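Local coordinates for protein DNA polymerase III subunit beta (Caulobacter crescentus, PDB 5WCE) that forms a ring-shaped head-to-tail homodimer around DNA and probably tethers DNA polymerases and other proteins to it for processive synthesis, at residues Q25-E29 against K211-E215; G131-R135 against K235-E239; Y161-Y167 against I250-P255; I203-I207 against Q230-Q234; F276-D281 against L337-C341. All blocks are in the same frame, centred on the assembly; numbering follows the deposited sequence.

Contact 1. Residues Q25-E29 against K211-E215; sequences QSVVE and KTIAE
A loop of the N-terminal domain meets one turn of a helix in the central domain, mainly through a single long lysine. Residues 25-29 lie at the end of helix 14-25 and in the loop after it; a type I beta turn runs from Gln-25 to Val-28, closed by Val-28 N to Gln-25 O at 3.1 Å, and Glu-29 is extended. Residues 211-215 are regular alpha helix, and the nearest CA pair across the gap is Val-27 with Glu-215, 7.3 Å apart. Lys-211 comes first, with all four chi angles t, so its fully stretched chain spans the gap. Its NZ donates to Val-27 O at 2.8 Å and to Glu-29 OE2 at 2.9 Å, the latter a salt bridge, and also pairs with Asp-55. Lysine suits the place because it is long enough to reach both a carbonyl and acidic groups. Glu-29 gets there by turning back with chi1 and chi2 both m. One helical turn later, Glu-215 also points at the loop. Its OE1 lies 3.0 Å from Ser-26 CB, while OE2 is held in a salt bridge by Arg-218. The contact joins the N-terminal and central domains of the clamp. Val-27 packs against strands 48-54 and 58-65 of the N-terminal part, and on the helix Thr-212 and Glu-215 rest on Leu-245 of strand 243-248.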
# COMPACT_ATOMS: atom_id res chain seq x y z
N GLN A 25 -11.14 -17.71 3.10
CA GLN A 25 -10.01 -17.45 3.98
C GLN A 25 -9.95 -16.00 4.50
O GLN A 25 -9.32 -15.75 5.52
CB GLN A 25 -8.73 -17.81 3.31
CG GLN A 25 -8.30 -16.89 2.19
CD GLN A 25 -7.23 -15.95 2.65
OE1 GLN A 25 -6.22 -16.40 3.24
NE2 GLN A 25 -7.43 -14.65 2.41
N SER A 26 -10.62 -15.09 3.79
CA SER A 26 -10.75 -13.65 4.19
C SER A 26 -11.23 -13.42 5.62
O SER A 26 -10.83 -12.44 6.23
CB SER A 26 -11.73 -12.91 3.23
OG SER A 26 -11.40 -13.17 1.87
N VAL A 27 -12.10 -14.29 6.16
CA VAL A 27 -12.62 -14.10 7.49
C VAL A 27 -11.60 -14.34 8.56
O VAL A 27 -11.74 -13.86 9.69
CB VAL A 27 -13.90 -14.97 7.79
CG1 VAL A 27 -13.59 -16.44 7.90
CG2 VAL A 27 -14.64 -14.51 9.08
N VAL A 28 -10.56 -15.12 8.24
CA VAL A 28 -9.61 -15.54 9.27
C VAL A 28 -8.70 -14.38 9.63
O VAL A 28 -8.03 -13.83 8.76
CB VAL A 28 -8.80 -16.76 8.81
CG1 VAL A 28 -7.76 -17.18 9.84
CG2 VAL A 28 -9.76 -17.90 8.48
N GLU A 29 -8.69 -14.02 10.90
CA GLU A 29 -7.86 -12.92 11.39
C GLU A 29 -6.38 -13.30 11.34
O GLU A 29 -6.04 -14.42 11.72
CB GLU A 29 -8.23 -12.63 12.85
CG GLU A 29 -9.62 -12.02 13.05
CD GLU A 29 -9.71 -10.57 12.59
OE1 GLU A 29 -8.65 -9.93 12.51
OE2 GLU A 29 -10.82 -10.05 12.30
N LYS A 211 -17.49 -5.74 10.09
CA LYS A 211 -16.71 -6.72 9.36
C LYS A 211 -17.59 -7.59 8.46
O LYS A 211 -17.20 -7.98 7.36
CB LYS A 211 -15.84 -7.56 10.32
CG LYS A 211 -15.03 -8.64 9.57
CD LYS A 211 -14.13 -9.46 10.48
CE LYS A 211 -13.49 -10.62 9.73
NZ LYS A 211 -12.71 -11.47 10.70
N THR A 212 -18.78 -7.93 8.94
CA THR A 212 -19.72 -8.71 8.13
C THR A 212 -20.13 -8.03 6.84
O THR A 212 -20.19 -8.65 5.79
CB THR A 212 -21.00 -9.03 8.97
OG1 THR A 212 -20.60 -9.75 10.19
CG2 THR A 212 -22.01 -9.84 8.13
N ILE A 213 -20.41 -6.73 6.94
CA ILE A 213 -20.69 -5.90 5.75
C ILE A 213 -19.50 -5.95 4.79
O ILE A 213 -19.70 -6.10 3.60
CB ILE A 213 -21.08 -4.46 6.17
CG1 ILE A 213 -22.45 -4.47 6.83
CG2 ILE A 213 -20.98 -3.50 4.99
CD1 ILE A 213 -23.60 -4.91 5.93
N ALA A 214 -18.29 -5.85 5.31
CA ALA A 214 -17.11 -5.80 4.49
C ALA A 214 -16.94 -7.12 3.72
O ALA A 214 -16.73 -7.12 2.51
CB ALA A 214 -15.88 -5.52 5.33
N GLU A 215 -17.12 -8.23 4.43
CA GLU A 215 -16.96 -9.54 3.85
C GLU A 215 -18.09 -9.83 2.88
O GLU A 215 -17.84 -10.36 1.79
CB GLU A 215 -16.85 -10.62 4.94
CG GLU A 215 -15.57 -10.50 5.77
CD GLU A 215 -14.34 -10.55 4.89
OE1 GLU A 215 -14.28 -11.49 4.10
OE2 GLU A 215 -13.49 -9.61 4.92

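Contact 2. Residues G131-R135 against K235-E239; sequences GLSSR and KVRFE
Two arginines lie close together here, Arg-135 NH2 only 3.6 Å from Arg-237 NH1, and a shared carboxylate makes this tolerable. Glu-239 OE2 accepts from Arg-135 NE at 2.8 Å and from Arg-135 NH2 at 2.9 Å, and within its own strand it receives Arg-237 NH1 at a very short 2.4 Å. Arg-135 NE also makes a weak bond to Glu-239 OE1 at 3.4 Å. Glu-239 OE2 lies near the plane of the Arg-135 guanidinium, at its edge, as suits a salt-bridge network; Arg-237 NH1 has a further acceptor in Gln-230 OE1. Residues 235-239 lie on strand 235-240, and Lys-235, Arg-237 and Glu-239 direct their CB atoms at the loop, as alternation requires. After Gly-131, residues 132-135 are extended and run at 25° to strand residues 235-239, with nearest CA pairs Leu-132 to Lys-235 at 7.0 Å and Arg-135 to Glu-239 at 8.7 Å. Leu-132, with chi1 m and chi2 t, supplies the apolar end: its CD2 is 3.7 Å from Lys-235 CB and its CD1 3.8 Å from Arg-237 CD, so it packs on the aliphatic parts of charged residues. Gly-131 has phi 88° and psi -7°, where a CB would clash with the preceding carbonyl. Strand 226-231 pairs with strand 235-240 and, through Val-231, with Ser-133, so the contact reaches across it just before the outermost strand 136-139 begins.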
# COMPACT_ATOMS: atom_id res chain seq x y z
N GLY A 131 -33.91 -20.30 13.10
CA GLY A 131 -34.61 -19.06 13.29
C GLY A 131 -34.61 -18.12 12.12
O GLY A 131 -35.30 -17.13 12.19
N LEU A 132 -33.86 -18.39 11.04
CA LEU A 132 -33.77 -17.45 9.92
C LEU A 132 -35.09 -17.40 9.15
O LEU A 132 -35.80 -18.43 9.05
CB LEU A 132 -32.65 -17.83 8.94
CG LEU A 132 -31.23 -17.60 9.44
CD1 LEU A 132 -30.22 -18.15 8.44
CD2 LEU A 132 -30.98 -16.11 9.70
N SER A 133 -35.40 -16.22 8.60
CA SER A 133 -36.47 -16.10 7.61
C SER A 133 -36.19 -17.00 6.38
O SER A 133 -35.04 -17.46 6.16
CB SER A 133 -36.60 -14.67 7.13
OG SER A 133 -35.46 -14.22 6.40
N SER A 134 -37.23 -17.19 5.58
CA SER A 134 -37.05 -17.67 4.20
C SER A 134 -36.16 -16.70 3.41
O SER A 134 -36.04 -15.52 3.74
CB SER A 134 -38.41 -17.86 3.49
OG SER A 134 -39.17 -16.66 3.46
N ARG A 135 -35.53 -17.25 2.38
CA ARG A 135 -34.68 -16.50 1.47
C ARG A 135 -35.47 -15.37 0.80
O ARG A 135 -36.56 -15.56 0.31
CB ARG A 135 -34.09 -17.42 0.41
CG ARG A 135 -33.00 -18.31 0.98
CD ARG A 135 -32.61 -19.40 -0.01
NE ARG A 135 -31.60 -20.25 0.60
CZ ARG A 135 -31.85 -21.17 1.53
NH1 ARG A 135 -33.11 -21.42 1.96
NH2 ARG A 135 -30.84 -21.87 2.03
N LYS A 235 -29.49 -13.26 13.78
CA LYS A 235 -28.60 -13.68 12.66
C LYS A 235 -28.98 -13.08 11.35
O LYS A 235 -30.14 -12.72 11.12
CB LYS A 235 -28.61 -15.20 12.45
CG LYS A 235 -28.11 -15.97 13.65
CD LYS A 235 -27.31 -17.16 13.30
CE LYS A 235 -26.24 -17.42 14.36
NZ LYS A 235 -26.77 -18.38 15.30
N VAL A 236 -28.00 -12.98 10.48
CA VAL A 236 -28.20 -12.60 9.11
C VAL A 236 -27.41 -13.59 8.25
O VAL A 236 -26.35 -14.08 8.66
CB VAL A 236 -27.84 -11.11 8.89
CG1 VAL A 236 -26.40 -10.81 9.14
CG2 VAL A 236 -28.13 -10.69 7.48
N ARG A 237 -27.96 -13.94 7.10
CA ARG A 237 -27.30 -14.84 6.14
C ARG A 237 -27.42 -14.29 4.73
O ARG A 237 -28.51 -13.92 4.26
CB ARG A 237 -27.86 -16.24 6.23
CG ARG A 237 -27.13 -17.31 5.40
CD ARG A 237 -27.58 -18.68 5.83
NE ARG A 237 -26.88 -19.71 5.10
CZ ARG A 237 -27.17 -20.12 3.88
NH1 ARG A 237 -28.23 -19.63 3.22
NH2 ARG A 237 -26.44 -21.11 3.34
N PHE A 238 -26.28 -14.22 4.05
CA PHE A 238 -26.21 -13.82 2.66
C PHE A 238 -25.79 -15.07 1.90
O PHE A 238 -24.76 -15.68 2.23
CB PHE A 238 -25.16 -12.77 2.44
CG PHE A 238 -25.34 -11.52 3.23
CD1 PHE A 238 -25.98 -10.42 2.66
CD2 PHE A 238 -24.75 -11.38 4.50
CE1 PHE A 238 -26.13 -9.25 3.36
CE2 PHE A 238 -24.89 -10.19 5.19
CZ PHE A 238 -25.58 -9.13 4.61
N GLU A 239 -26.55 -15.43 0.89
CA GLU A 239 -26.15 -16.50 -0.04
C GLU A 239 -25.82 -15.95 -1.45
O GLU A 239 -26.65 -15.23 -2.07
CB GLU A 239 -27.31 -17.46 -0.16
CG GLU A 239 -27.01 -18.91 0.11
CD GLU A 239 -28.25 -19.72 -0.09
OE1 GLU A 239 -28.76 -19.80 -1.24
OE2 GLU A 239 -28.78 -20.22 0.91

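Contact 3. Residues Y161-Y167 against I250-P255; sequences YYLNGLY and IDGAFP
In the central domain of the clamp, a type I beta turn from Tyr-161 to Asn-164, closed by Asn-164 N to Tyr-161 O at 3.0 Å, leads into strand 165-173 and is covered by the extended loop 250-255 that heads for the C-terminal domain. The nearest CA pair is Tyr-162 with Phe-254, 5.8 Å apart. In bacterial clamps generally, partner peptides dock near this junction of central and C-terminal domains.

Aromatic contacts dominate. The Tyr-167 and Phe-254 rings, both with chi1 t, are nearly parallel (13°) but slid apart, with centroids 4.7 Å from each other. Each therefore takes the other's CB over its face in a CH-pi contact: Tyr-167 CB is 3.5 Å from the Phe-254 centroid, and Phe-254 CB 3.9 Å from that of Tyr-167. Tyr-162, chi1 p, presents a ring face to Ala-253 O, 3.5 Å from its CD2.

Apolar packing follows: the stiff Pro-255 ring sets CD 3.5 Å from Tyr-162 CD1 and CG 4.2 Å from Leu-163 CD2. Separately, a methyl packs against backbone carbonyls of the turn: Ile-250 (m, t) has CD1 3.8 Å from Tyr-161 O and 3.7 Å from Asn-164 O. Gly-165 suits this spot, since a CB there would lie just 3.3 Å from Ile-250 CD1.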
# COMPACT_ATOMS: atom_id res chain seq x y z
N TYR A 161 -20.55 -2.18 20.16
CA TYR A 161 -21.49 -1.10 20.40
C TYR A 161 -22.40 -0.99 19.20
O TYR A 161 -22.03 -1.32 18.07
CB TYR A 161 -20.69 0.20 20.61
CG TYR A 161 -21.45 1.41 21.11
CD1 TYR A 161 -22.26 1.35 22.25
CD2 TYR A 161 -21.33 2.64 20.45
CE1 TYR A 161 -22.93 2.48 22.71
CE2 TYR A 161 -22.00 3.77 20.90
CZ TYR A 161 -22.80 3.68 22.03
OH TYR A 161 -23.44 4.84 22.45
N TYR A 162 -23.60 -0.52 19.46
CA TYR A 162 -24.60 -0.39 18.40
C TYR A 162 -24.18 0.47 17.19
O TYR A 162 -24.71 0.28 16.09
CB TYR A 162 -25.98 -0.03 18.97
CG TYR A 162 -26.08 1.22 19.87
CD1 TYR A 162 -25.77 2.49 19.37
CD2 TYR A 162 -26.53 1.13 21.20
CE1 TYR A 162 -25.88 3.63 20.16
CE2 TYR A 162 -26.64 2.26 22.02
CZ TYR A 162 -26.32 3.51 21.50
OH TYR A 162 -26.45 4.64 22.28
N LEU A 163 -23.18 1.35 17.34
CA LEU A 163 -22.65 2.11 16.18
C LEU A 163 -21.70 1.38 15.23
O LEU A 163 -21.42 1.89 14.15
CB LEU A 163 -21.96 3.38 16.67
CG LEU A 163 -22.84 4.29 17.53
CD1 LEU A 163 -22.20 5.64 17.69
CD2 LEU A 163 -24.25 4.50 17.01
N ASN A 164 -21.22 0.18 15.61
CA ASN A 164 -20.18 -0.48 14.84
C ASN A 164 -20.79 -1.45 13.83
O ASN A 164 -20.19 -2.45 13.51
CB ASN A 164 -19.16 -1.20 15.76
CG ASN A 164 -18.63 -0.30 16.87
OD1 ASN A 164 -18.68 0.93 16.76
ND2 ASN A 164 -18.18 -0.89 17.97
N GLY A 165 -21.98 -1.14 13.32
CA GLY A 165 -22.51 -1.89 12.19
C GLY A 165 -23.57 -1.10 11.45
O GLY A 165 -23.83 0.07 11.77
N LEU A 166 -24.17 -1.75 10.46
CA LEU A 166 -25.06 -1.10 9.51
C LEU A 166 -26.48 -1.53 9.84
O LEU A 166 -26.76 -2.73 9.89
CB LEU A 166 -24.67 -1.52 8.09
CG LEU A 166 -25.48 -0.87 6.94
CD1 LEU A 166 -25.14 0.61 6.87
CD2 LEU A 166 -25.15 -1.57 5.64
N TYR A 167 -27.35 -0.56 10.14
CA TYR A 167 -28.70 -0.87 10.56
C TYR A 167 -29.58 -1.11 9.33
O TYR A 167 -29.88 -0.16 8.58
CB TYR A 167 -29.29 0.23 11.45
CG TYR A 167 -30.67 -0.05 11.97
CD1 TYR A 167 -30.98 -1.25 12.60
CD2 TYR A 167 -31.68 0.90 11.86
CE1 TYR A 167 -32.24 -1.50 13.09
CE2 TYR A 167 -32.96 0.67 12.35
CZ TYR A 167 -33.24 -0.52 12.94
OH TYR A 167 -34.49 -0.74 13.44
N ILE A 250 -25.46 -7.32 15.90
CA ILE A 250 -25.17 -6.62 17.13
C ILE A 250 -26.45 -6.52 17.98
O ILE A 250 -27.46 -6.05 17.50
CB ILE A 250 -24.53 -5.26 16.87
CG1 ILE A 250 -23.17 -5.48 16.22
CG2 ILE A 250 -24.44 -4.47 18.17
CD1 ILE A 250 -22.49 -4.27 15.69
N ASP A 251 -26.34 -6.99 19.23
CA ASP A 251 -27.46 -7.10 20.14
C ASP A 251 -27.62 -5.70 20.71
O ASP A 251 -26.77 -5.21 21.46
CB ASP A 251 -27.14 -8.13 21.26
CG ASP A 251 -28.26 -8.25 22.30
OD1 ASP A 251 -29.45 -8.01 21.99
OD2 ASP A 251 -27.94 -8.61 23.45
N GLY A 252 -28.68 -5.02 20.29
CA GLY A 252 -29.11 -3.82 20.99
C GLY A 252 -30.04 -2.98 20.12
O GLY A 252 -30.42 -3.37 19.01
N ALA A 253 -30.34 -1.80 20.64
CA ALA A 253 -31.31 -0.91 20.04
C ALA A 253 -30.50 0.12 19.30
O ALA A 253 -29.77 0.91 19.90
CB ALA A 253 -32.18 -0.24 21.11
N PHE A 254 -30.64 0.12 17.99
CA PHE A 254 -30.05 1.17 17.20
C PHE A 254 -30.72 2.50 17.57
O PHE A 254 -31.90 2.52 17.80
CB PHE A 254 -30.23 0.88 15.71
CG PHE A 254 -29.27 1.61 14.84
CD1 PHE A 254 -27.94 1.21 14.76
CD2 PHE A 254 -29.67 2.74 14.13
CE1 PHE A 254 -27.04 1.89 13.97
CE2 PHE A 254 -28.77 3.39 13.32
CZ PHE A 254 -27.44 2.97 13.26
N PRO A 255 -29.96 3.61 17.59
CA PRO A 255 -30.59 4.86 18.03
C PRO A 255 -31.74 5.31 17.13
O PRO A 255 -31.85 4.90 15.96
CB PRO A 255 -29.44 5.87 18.01
CG PRO A 255 -28.35 5.22 17.24
CD PRO A 255 -28.49 3.76 17.50

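Contact 4. Residues I203-I207 against Q230-Q234; sequences IPGVI and QVSPQ
Ile-203 opens the first segment in extended conformation, its CB directed at residues 230-234 although its side chain stays 4.6 Å off. Pro-204 makes the first real contact. Its ring, with C-gamma endo pucker, lies against the bend of the other segment: CG is 3.9 Å from Val-231 CG1, 4.0 Å from Ser-232 C and 4.3 Å from Pro-233 CD. Proline offers here a rigid apolar surface, and the closest CA pair, Pro-204 with Pro-233 at 6.2 Å, falls at this point. Strand 206-209, entered next, is an outermost strand of one sheet of the chain, whereas strand 226-231 belongs to another; helix 210-220 connects them, as in the beta-alpha-beta-beta-beta unit that is repeated in each clamp domain. The contact therefore draws together two sheets of the chain at strands that the central domain contributes. Val-206, chi1 m, points into the gap, and its CG1 meets Val-231 CG1 at 3.7 Å and Ser-232 O at 3.3 Å. Val-231, chi1 t, sets CG1 against Pro-204 and Val-206; branched, buried valines fit such extended backbone while filling the space between sheets. Beyond Val-231 the chain leaves the strand and bends at Pro-233, where Ser-232 OG accepts from Gln-234 N at 3.1 Å in an ST turn. Ile-207, last of the segment, is out of reach of residues 230-234 and packs on Tyr-167, Ile-250 and Phe-254.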
# COMPACT_ATOMS: atom_id res chain seq x y z
N ILE A 203 -39.25 -7.40 7.61
CA ILE A 203 -38.08 -8.03 8.31
C ILE A 203 -37.79 -7.30 9.63
O ILE A 203 -38.00 -6.08 9.71
CB ILE A 203 -36.78 -8.02 7.45
CG1 ILE A 203 -36.42 -6.63 6.95
CG2 ILE A 203 -36.88 -9.05 6.33
CD1 ILE A 203 -34.94 -6.48 6.63
N PRO A 204 -37.31 -8.02 10.66
CA PRO A 204 -36.90 -7.25 11.85
C PRO A 204 -35.65 -6.42 11.52
O PRO A 204 -34.80 -6.86 10.73
CB PRO A 204 -36.60 -8.32 12.89
CG PRO A 204 -36.13 -9.50 12.11
CD PRO A 204 -36.92 -9.44 10.78
N GLY A 205 -35.57 -5.20 12.06
CA GLY A 205 -34.38 -4.36 11.96
C GLY A 205 -33.16 -5.03 12.58
O GLY A 205 -33.24 -5.47 13.71
N VAL A 206 -32.05 -5.13 11.86
CA VAL A 206 -30.83 -5.70 12.45
C VAL A 206 -29.61 -4.84 12.23
O VAL A 206 -29.46 -4.19 11.17
CB VAL A 206 -30.50 -7.12 11.90
CG1 VAL A 206 -31.56 -8.15 12.34
CG2 VAL A 206 -30.38 -7.12 10.39
N ILE A 207 -28.68 -4.92 13.19
CA ILE A 207 -27.43 -4.19 13.09
C ILE A 207 -26.41 -5.20 12.63
O ILE A 207 -26.02 -6.08 13.39
CB ILE A 207 -27.01 -3.53 14.42
CG1 ILE A 207 -28.12 -2.69 14.98
CG2 ILE A 207 -25.74 -2.72 14.19
CD1 ILE A 207 -27.96 -2.35 16.48
N GLN A 230 -31.33 -13.66 4.40
CA GLN A 230 -32.16 -14.17 5.45
C GLN A 230 -31.85 -13.42 6.72
O GLN A 230 -30.70 -13.02 6.97
CB GLN A 230 -31.97 -15.68 5.66
CG GLN A 230 -32.35 -16.51 4.46
CD GLN A 230 -31.86 -17.94 4.59
OE1 GLN A 230 -30.69 -18.23 4.34
NE2 GLN A 230 -32.75 -18.82 4.97
N VAL A 231 -32.90 -13.21 7.51
CA VAL A 231 -32.77 -12.42 8.70
C VAL A 231 -33.57 -13.03 9.85
O VAL A 231 -34.63 -13.60 9.64
CB VAL A 231 -33.29 -10.99 8.46
CG1 VAL A 231 -33.13 -10.15 9.71
CG2 VAL A 231 -32.55 -10.34 7.30
N SER A 232 -33.02 -12.94 11.04
CA SER A 232 -33.75 -13.11 12.30
C SER A 232 -33.23 -12.01 13.24
O SER A 232 -32.24 -11.34 12.89
CB SER A 232 -33.43 -14.45 12.92
OG SER A 232 -32.10 -14.46 13.43
N PRO A 233 -33.82 -11.87 14.43
CA PRO A 233 -33.23 -10.87 15.37
C PRO A 233 -31.82 -11.26 15.90
O PRO A 233 -31.17 -10.42 16.46
CB PRO A 233 -34.26 -10.83 16.52
CG PRO A 233 -35.52 -11.44 15.96
CD PRO A 233 -35.06 -12.47 14.98
N GLN A 234 -31.38 -12.50 15.68
CA GLN A 234 -30.06 -12.94 16.13
C GLN A 234 -29.05 -13.15 15.02
O GLN A 234 -27.86 -13.23 15.30
CB GLN A 234 -30.19 -14.23 16.93
CG GLN A 234 -31.04 -14.12 18.18
CD GLN A 234 -32.56 -14.20 17.93
OE1 GLN A 234 -33.02 -14.81 16.96
NE2 GLN A 234 -33.33 -13.59 18.82

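Contact 5. Residues F276-D281 against L337-C341; sequences FAKAVD and LLDVC
Two helices of the C-terminal domain pack nearly antiparallel, their segment axes 10.0 Å apart at closest approach and crossing at -157°, with Ala-277 and Leu-338 the nearest CA pair at 6.1 Å. The main bump is Leu-338 (m, t). It fills a hollow among Ala-277, Val-280 and Asp-281: its CD2 is 3.4 Å from Ala-277 O and its CG 3.8 Å from Val-280 CG1. Alanine keeps that hollow open and also lets Cys-341 come close, CB to CB at 3.9 Å. Val-280 in turn, chi1 t, sets CG2 3.9 Å from Leu-337 CD2. Toward the start of 276-281, the broad Phe-276 ring, chi1 t, turns its edge to the other helix, CE2 4.0 Å from Leu-337 CD1 and CD2 4.0 Å from Cys-341 SG, a sulfur-aromatic contact. At the rim, Asp-281 pairs with Lys-87 of the second subunit. Such antiparallel helix pairs, backed by beta sheets, are characteristic of sliding-clamp domains, in which the helices line the DNA channel.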
# COMPACT_ATOMS: atom_id res chain seq x y z
N PHE A 276 -16.48 22.34 -5.22
CA PHE A 276 -16.48 22.56 -3.77
C PHE A 276 -15.57 21.56 -3.07
O PHE A 276 -14.79 21.95 -2.23
CB PHE A 276 -17.93 22.50 -3.22
CG PHE A 276 -18.02 22.69 -1.74
CD1 PHE A 276 -17.89 23.95 -1.19
CD2 PHE A 276 -18.31 21.63 -0.90
CE1 PHE A 276 -18.01 24.14 0.18
CE2 PHE A 276 -18.49 21.82 0.45
CZ PHE A 276 -18.29 23.08 1.00
N ALA A 277 -15.69 20.29 -3.43
CA ALA A 277 -14.86 19.26 -2.86
C ALA A 277 -13.35 19.56 -3.10
O ALA A 277 -12.54 19.41 -2.19
CB ALA A 277 -15.23 17.90 -3.45
N LYS A 278 -13.01 20.02 -4.30
CA LYS A 278 -11.62 20.36 -4.60
C LYS A 278 -11.13 21.49 -3.75
O LYS A 278 -9.99 21.45 -3.28
CB LYS A 278 -11.40 20.65 -6.10
CG LYS A 278 -11.33 19.36 -6.88
CD LYS A 278 -11.38 19.63 -8.36
CE LYS A 278 -11.30 18.31 -9.12
NZ LYS A 278 -11.66 18.66 -10.51
N ALA A 279 -12.01 22.46 -3.51
CA ALA A 279 -11.67 23.59 -2.65
C ALA A 279 -11.50 23.16 -1.22
O ALA A 279 -10.53 23.55 -0.60
CB ALA A 279 -12.69 24.71 -2.77
N VAL A 280 -12.44 22.39 -0.67
CA VAL A 280 -12.29 21.84 0.67
C VAL A 280 -10.97 21.07 0.82
O VAL A 280 -10.26 21.25 1.77
CB VAL A 280 -13.45 20.91 1.08
CG1 VAL A 280 -13.19 20.28 2.45
CG2 VAL A 280 -14.76 21.70 1.12
N ASP A 281 -10.71 20.17 -0.12
CA ASP A 281 -9.49 19.39 -0.13
C ASP A 281 -8.24 20.29 -0.18
O ASP A 281 -7.29 20.07 0.59
CB ASP A 281 -9.55 18.43 -1.32
CG ASP A 281 -8.43 17.42 -1.32
OD1 ASP A 281 -7.93 17.06 -0.26
OD2 ASP A 281 -8.02 17.03 -2.43
N LEU A 337 -16.91 15.98 5.59
CA LEU A 337 -17.50 16.72 4.48
C LEU A 337 -17.09 16.14 3.14
O LEU A 337 -17.91 15.90 2.26
CB LEU A 337 -17.09 18.17 4.61
CG LEU A 337 -17.52 19.21 3.62
CD1 LEU A 337 -19.04 19.18 3.45
CD2 LEU A 337 -17.03 20.59 4.07
N LEU A 338 -15.80 15.88 2.99
CA LEU A 338 -15.30 15.24 1.75
C LEU A 338 -15.90 13.88 1.55
O LEU A 338 -16.19 13.51 0.42
CB LEU A 338 -13.78 15.20 1.76
CG LEU A 338 -13.15 16.57 1.58
CD1 LEU A 338 -11.68 16.44 1.87
CD2 LEU A 338 -13.43 17.13 0.19
N ASP A 339 -16.13 13.13 2.61
CA ASP A 339 -16.80 11.82 2.50
C ASP A 339 -18.17 11.92 1.87
O ASP A 339 -18.55 11.18 0.95
CB ASP A 339 -16.89 11.15 3.87
CG ASP A 339 -15.57 10.55 4.36
OD1 ASP A 339 -14.59 10.41 3.59
OD2 ASP A 339 -15.52 10.30 5.57
N VAL A 340 -18.94 12.91 2.32
CA VAL A 340 -20.24 13.18 1.72
C VAL A 340 -20.13 13.61 0.28
O VAL A 340 -20.86 13.06 -0.57
CB VAL A 340 -21.04 14.22 2.56
CG1 VAL A 340 -22.32 14.59 1.82
CG2 VAL A 340 -21.35 13.63 3.90
N CYS A 341 -19.27 14.58 -0.05
CA CYS A 341 -19.12 15.00 -1.42
C CYS A 341 -18.71 13.80 -2.32
O CYS A 341 -19.12 13.72 -3.47
CB CYS A 341 -18.08 16.12 -1.56
SG CYS A 341 -18.60 17.66 -0.77

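Overall arrangement
Contacts 2, 3 and 4 cluster in the central domain. Contact 4 lies between the others, its centre 8 Å from that of contact 2 and 12 Å from that of contact 3: Arg-237 O and Gln-230 N, 2.8 Å apart, connect it to contact 2, and Ile-250 N and Ile-207 O, 2.9 Å apart, to contact 3. Contact 1 reaches this cluster through helix 210-220, where Thr-212 CG2 is 4.1 Å from Phe-238 CE2 and Ile-213 CD1 3.7 Å from Leu-166 CD2, and extends it to the N-terminal domain. Contact 5 stands apart in the C-terminal domain, its centre about 28 Å from the centre of contact 3 and 38 Å from that of contact 2, touching the second subunit through Asp-281.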